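Local coordinates for glutamine amidotransferase domain-containing protein (Streptococcus mutans, PDB 3L7N), which is probably a class I glutamine amidotransferase, expected to release ammonia from glutamine and pass it to an acceptor substrate that is not established, at residues P109-A123 with Q154-I166. Sequence-based numbering, arbitrary orientation.
Sequences PKKEIGNYLISLTEA and QVLAISQGCPRQI
The Glu-112 carboxylate reaches into the loop around Ser-159 to Gln-165. Its CG lies anti to the carbonyl carbon (chi1 -62°) and the chain runs extended beyond it, which carries the carboxylate to Ser-159. There OE1 accepts the Ser-159 hydroxyl through its syn lone pair (OG to OE1, 2.6 Å) and, weakly, Gly-161 N. Gln-165 comes from the opposite direction, its amide nearly coplanar with the carboxylate; NE2 donates almost straight to Ser-159 OG (3.0 Å), with that oxygen in the amide plane, fixing the hydroxyl that meets Glu-112. Ile-118 crosses the bent Gln-165 chain at a slant, its CG2 3.5 Å from Gln-165 CG, and Ile-118 CD1 approaches Ile-166 CD1 (4.2 Å). At one end the rings of Pro-109 and Pro-163 touch, CG to CD, beside the bond from Lys-110 N to Gly-161 O. Along the strands, Ser-119 and Ile-158 form an antiparallel hydrogen-bonded pair; beyond the last bridge, Thr-121 N bonds to Leu-156 O (2.9 Å). Ser-119 OG turns to Asp-136 on the next strand. This antiparallel strand pair, its adjoining loop held by the Glu-112 carboxylate, belongs to the antiparallel extension of the central mixed sheet in this class I glutamine amidotransferase domain.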
# COMPACT_ATOMS: atom_id res chain seq x y z
N PRO A 109 -3.94 0.25 -16.37
CA PRO A 109 -3.65 -0.13 -17.77
C PRO A 109 -3.22 -1.59 -17.86
O PRO A 109 -3.86 -2.38 -18.56
CB PRO A 109 -2.44 0.80 -18.16
CG PRO A 109 -2.44 1.92 -17.16
CD PRO A 109 -3.54 1.63 -16.09
N LYS A 110 -2.15 -1.93 -17.14
CA LYS A 110 -1.73 -3.33 -17.03
C LYS A 110 -1.75 -3.85 -15.53
O LYS A 110 -1.31 -3.13 -14.57
CB LYS A 110 -0.35 -3.51 -17.69
CG LYS A 110 -0.43 -3.70 -19.25
CD LYS A 110 -1.66 -4.68 -19.69
CE LYS A 110 -1.47 -5.33 -21.15
NZ LYS A 110 -1.12 -6.84 -21.08
N LYS A 111 -2.27 -5.06 -15.33
CA LYS A 111 -2.12 -5.72 -14.03
C LYS A 111 -0.71 -6.20 -13.77
O LYS A 111 0.01 -6.53 -14.69
CB LYS A 111 -3.14 -6.82 -13.86
CG LYS A 111 -2.64 -8.21 -13.94
CD LYS A 111 -3.86 -9.14 -14.08
CE LYS A 111 -3.93 -10.13 -12.95
NZ LYS A 111 -5.36 -10.55 -12.64
N GLU A 112 -0.28 -6.12 -12.53
CA GLU A 112 1.14 -6.31 -12.21
C GLU A 112 1.31 -7.16 -10.93
O GLU A 112 0.75 -6.86 -9.87
CB GLU A 112 1.85 -4.98 -12.04
CG GLU A 112 1.87 -4.10 -13.25
CD GLU A 112 2.45 -2.69 -12.94
OE1 GLU A 112 3.42 -2.22 -13.65
OE2 GLU A 112 2.01 -2.08 -11.93
N ILE A 113 2.10 -8.22 -11.05
CA ILE A 113 2.27 -9.21 -10.00
C ILE A 113 3.70 -9.68 -10.07
O ILE A 113 4.04 -10.46 -10.90
CB ILE A 113 1.35 -10.43 -10.25
CG1 ILE A 113 -0.13 -10.04 -10.14
CG2 ILE A 113 1.71 -11.52 -9.33
CD1 ILE A 113 -1.06 -11.21 -10.08
N GLY A 114 4.56 -9.13 -9.25
CA GLY A 114 5.91 -9.50 -9.29
C GLY A 114 6.75 -8.36 -8.97
O GLY A 114 6.27 -7.38 -8.50
N ASN A 115 8.03 -8.46 -9.24
CA ASN A 115 8.93 -7.38 -8.91
C ASN A 115 9.37 -6.59 -10.14
O ASN A 115 10.09 -7.10 -10.97
CB ASN A 115 10.13 -7.88 -8.10
CG ASN A 115 9.71 -8.59 -6.85
OD1 ASN A 115 9.91 -9.78 -6.72
ND2 ASN A 115 9.07 -7.87 -5.93
N TYR A 116 8.86 -5.35 -10.26
CA TYR A 116 9.15 -4.50 -11.42
C TYR A 116 9.69 -3.12 -11.04
O TYR A 116 9.60 -2.69 -9.88
CB TYR A 116 7.96 -4.38 -12.32
CG TYR A 116 7.51 -5.69 -12.89
CD1 TYR A 116 8.17 -6.26 -13.99
CD2 TYR A 116 6.42 -6.36 -12.37
CE1 TYR A 116 7.76 -7.46 -14.52
CE2 TYR A 116 5.97 -7.55 -12.92
CZ TYR A 116 6.65 -8.11 -13.98
OH TYR A 116 6.24 -9.33 -14.49
N LEU A 117 10.38 -2.48 -11.98
CA LEU A 117 10.84 -1.14 -11.76
C LEU A 117 9.66 -0.24 -11.60
O LEU A 117 8.66 -0.38 -12.29
CB LEU A 117 11.71 -0.64 -12.93
CG LEU A 117 13.19 -1.04 -12.99
CD1 LEU A 117 13.70 -0.84 -14.44
CD2 LEU A 117 14.08 -0.24 -11.96
N ILE A 118 9.75 0.63 -10.64
CA ILE A 118 9.00 1.87 -10.65
C ILE A 118 10.04 2.96 -10.89
O ILE A 118 11.28 2.70 -10.70
CB ILE A 118 8.25 2.12 -9.25
CG1 ILE A 118 9.25 2.09 -8.10
CG2 ILE A 118 7.10 1.09 -9.03
CD1 ILE A 118 8.97 3.03 -7.04
N SER A 119 9.57 4.16 -11.29
CA SER A 119 10.44 5.26 -11.77
C SER A 119 9.91 6.58 -11.24
O SER A 119 8.73 6.92 -11.47
CB SER A 119 10.41 5.32 -13.32
OG SER A 119 10.40 4.02 -13.90
N LEU A 120 10.77 7.36 -10.60
CA LEU A 120 10.31 8.63 -10.04
C LEU A 120 9.86 9.61 -11.12
O LEU A 120 10.50 9.77 -12.14
CB LEU A 120 11.37 9.30 -9.15
CG LEU A 120 11.94 8.46 -8.03
CD1 LEU A 120 12.66 9.31 -7.00
CD2 LEU A 120 10.85 7.71 -7.40
N THR A 121 8.73 10.21 -10.87
CA THR A 121 8.29 11.34 -11.54
C THR A 121 9.22 12.51 -11.24
O THR A 121 10.12 12.40 -10.38
CB THR A 121 6.95 11.66 -11.02
OG1 THR A 121 6.01 10.75 -11.58
CG2 THR A 121 6.57 12.99 -11.36
N GLU A 122 9.03 13.63 -11.97
CA GLU A 122 9.70 14.91 -11.67
C GLU A 122 9.39 15.36 -10.29
O GLU A 122 10.25 15.90 -9.59
CB GLU A 122 9.24 16.00 -12.65
CG GLU A 122 9.98 16.00 -13.99
CD GLU A 122 11.50 15.95 -13.80
OE1 GLU A 122 12.01 16.61 -12.79
OE2 GLU A 122 12.19 15.20 -14.59
N ALA A 123 8.09 15.26 -9.95
CA ALA A 123 7.58 15.61 -8.61
C ALA A 123 8.18 14.66 -7.60
O ALA A 123 8.61 15.09 -6.53
CB ALA A 123 6.08 15.52 -8.59
N GLN A 154 -0.37 14.60 -6.06
CA GLN A 154 0.75 14.44 -7.05
C GLN A 154 1.15 12.99 -7.23
O GLN A 154 1.18 12.24 -6.28
CB GLN A 154 1.96 15.21 -6.58
CG GLN A 154 1.75 16.69 -6.63
CD GLN A 154 2.57 17.40 -5.62
OE1 GLN A 154 2.11 17.66 -4.52
NE2 GLN A 154 3.81 17.70 -5.98
N VAL A 155 1.45 12.59 -8.47
CA VAL A 155 2.09 11.29 -8.71
C VAL A 155 3.65 11.39 -8.53
O VAL A 155 4.34 12.21 -9.21
CB VAL A 155 1.76 10.76 -10.10
CG1 VAL A 155 2.45 9.44 -10.33
CG2 VAL A 155 0.22 10.65 -10.30
N LEU A 156 4.19 10.60 -7.60
CA LEU A 156 5.60 10.61 -7.39
C LEU A 156 6.31 9.45 -8.13
O LEU A 156 7.52 9.49 -8.31
CB LEU A 156 5.95 10.68 -5.91
CG LEU A 156 5.10 11.68 -5.12
CD1 LEU A 156 5.46 11.69 -3.65
CD2 LEU A 156 5.19 13.05 -5.67
N ALA A 157 5.57 8.49 -8.65
CA ALA A 157 6.22 7.41 -9.33
C ALA A 157 5.32 6.61 -10.14
O ALA A 157 4.14 6.49 -9.82
CB ALA A 157 6.92 6.56 -8.40
N ILE A 158 5.87 6.06 -11.24
CA ILE A 158 5.08 5.23 -12.17
C ILE A 158 5.83 3.98 -12.46
O ILE A 158 7.03 3.88 -12.18
CB ILE A 158 4.78 5.97 -13.49
CG1 ILE A 158 6.08 6.10 -14.35
CG2 ILE A 158 4.23 7.32 -13.22
CD1 ILE A 158 5.79 6.04 -15.90
N SER A 159 5.12 3.00 -12.94
CA SER A 159 5.74 1.87 -13.54
C SER A 159 5.36 1.87 -15.05
O SER A 159 4.55 2.74 -15.52
CB SER A 159 5.26 0.59 -12.86
OG SER A 159 3.90 0.30 -13.21
N GLN A 160 5.89 0.90 -15.81
CA GLN A 160 5.41 0.70 -17.20
C GLN A 160 3.92 0.26 -17.27
O GLN A 160 3.18 0.67 -18.18
CB GLN A 160 6.33 -0.29 -17.95
CG GLN A 160 7.88 0.14 -17.88
CD GLN A 160 8.11 1.53 -18.54
OE1 GLN A 160 8.26 1.63 -19.80
NE2 GLN A 160 8.02 2.65 -17.71
N GLY A 161 3.50 -0.57 -16.31
CA GLY A 161 2.14 -1.12 -16.32
C GLY A 161 1.12 -0.17 -15.73
O GLY A 161 -0.09 -0.27 -16.06
N CYS A 162 1.58 0.78 -14.89
CA CYS A 162 0.65 1.58 -14.09
C CYS A 162 1.22 2.92 -13.78
O CYS A 162 2.36 3.01 -13.32
CB CYS A 162 0.27 0.83 -12.79
SG CYS A 162 -0.57 1.75 -11.59
N PRO A 163 0.44 4.00 -14.09
CA PRO A 163 0.89 5.41 -14.04
C PRO A 163 0.75 6.07 -12.65
O PRO A 163 1.06 7.25 -12.49
CB PRO A 163 -0.02 6.10 -15.03
CG PRO A 163 -1.26 5.22 -15.11
CD PRO A 163 -0.84 3.84 -14.82
N ARG A 164 0.34 5.30 -11.65
CA ARG A 164 0.11 5.86 -10.32
C ARG A 164 0.69 4.92 -9.17
O ARG A 164 -0.05 4.16 -8.53
CB ARG A 164 -1.41 6.07 -10.13
CG ARG A 164 -1.95 7.23 -10.92
CD ARG A 164 -3.41 7.22 -10.98
NE ARG A 164 -3.85 8.28 -11.83
CZ ARG A 164 -5.12 8.67 -12.02
NH1 ARG A 164 -6.13 8.12 -11.34
NH2 ARG A 164 -5.36 9.65 -12.87
N GLN A 165 1.99 4.92 -8.98
CA GLN A 165 2.55 3.96 -8.11
C GLN A 165 2.64 4.52 -6.71
O GLN A 165 2.36 3.84 -5.75
CB GLN A 165 3.94 3.49 -8.59
CG GLN A 165 3.92 2.48 -9.66
CD GLN A 165 3.11 1.24 -9.33
OE1 GLN A 165 2.64 1.08 -8.22
NE2 GLN A 165 2.94 0.35 -10.33
N ILE A 166 3.07 5.77 -6.61
CA ILE A 166 3.19 6.44 -5.36
C ILE A 166 2.54 7.80 -5.54
O ILE A 166 2.65 8.41 -6.63
CB ILE A 166 4.58 6.67 -5.04
CG1 ILE A 166 5.31 5.34 -4.83
CG2 ILE A 166 4.69 7.52 -3.84
CD1 ILE A 166 6.79 5.53 -4.46
O HOH W 1 6.61 -2.23 -14.71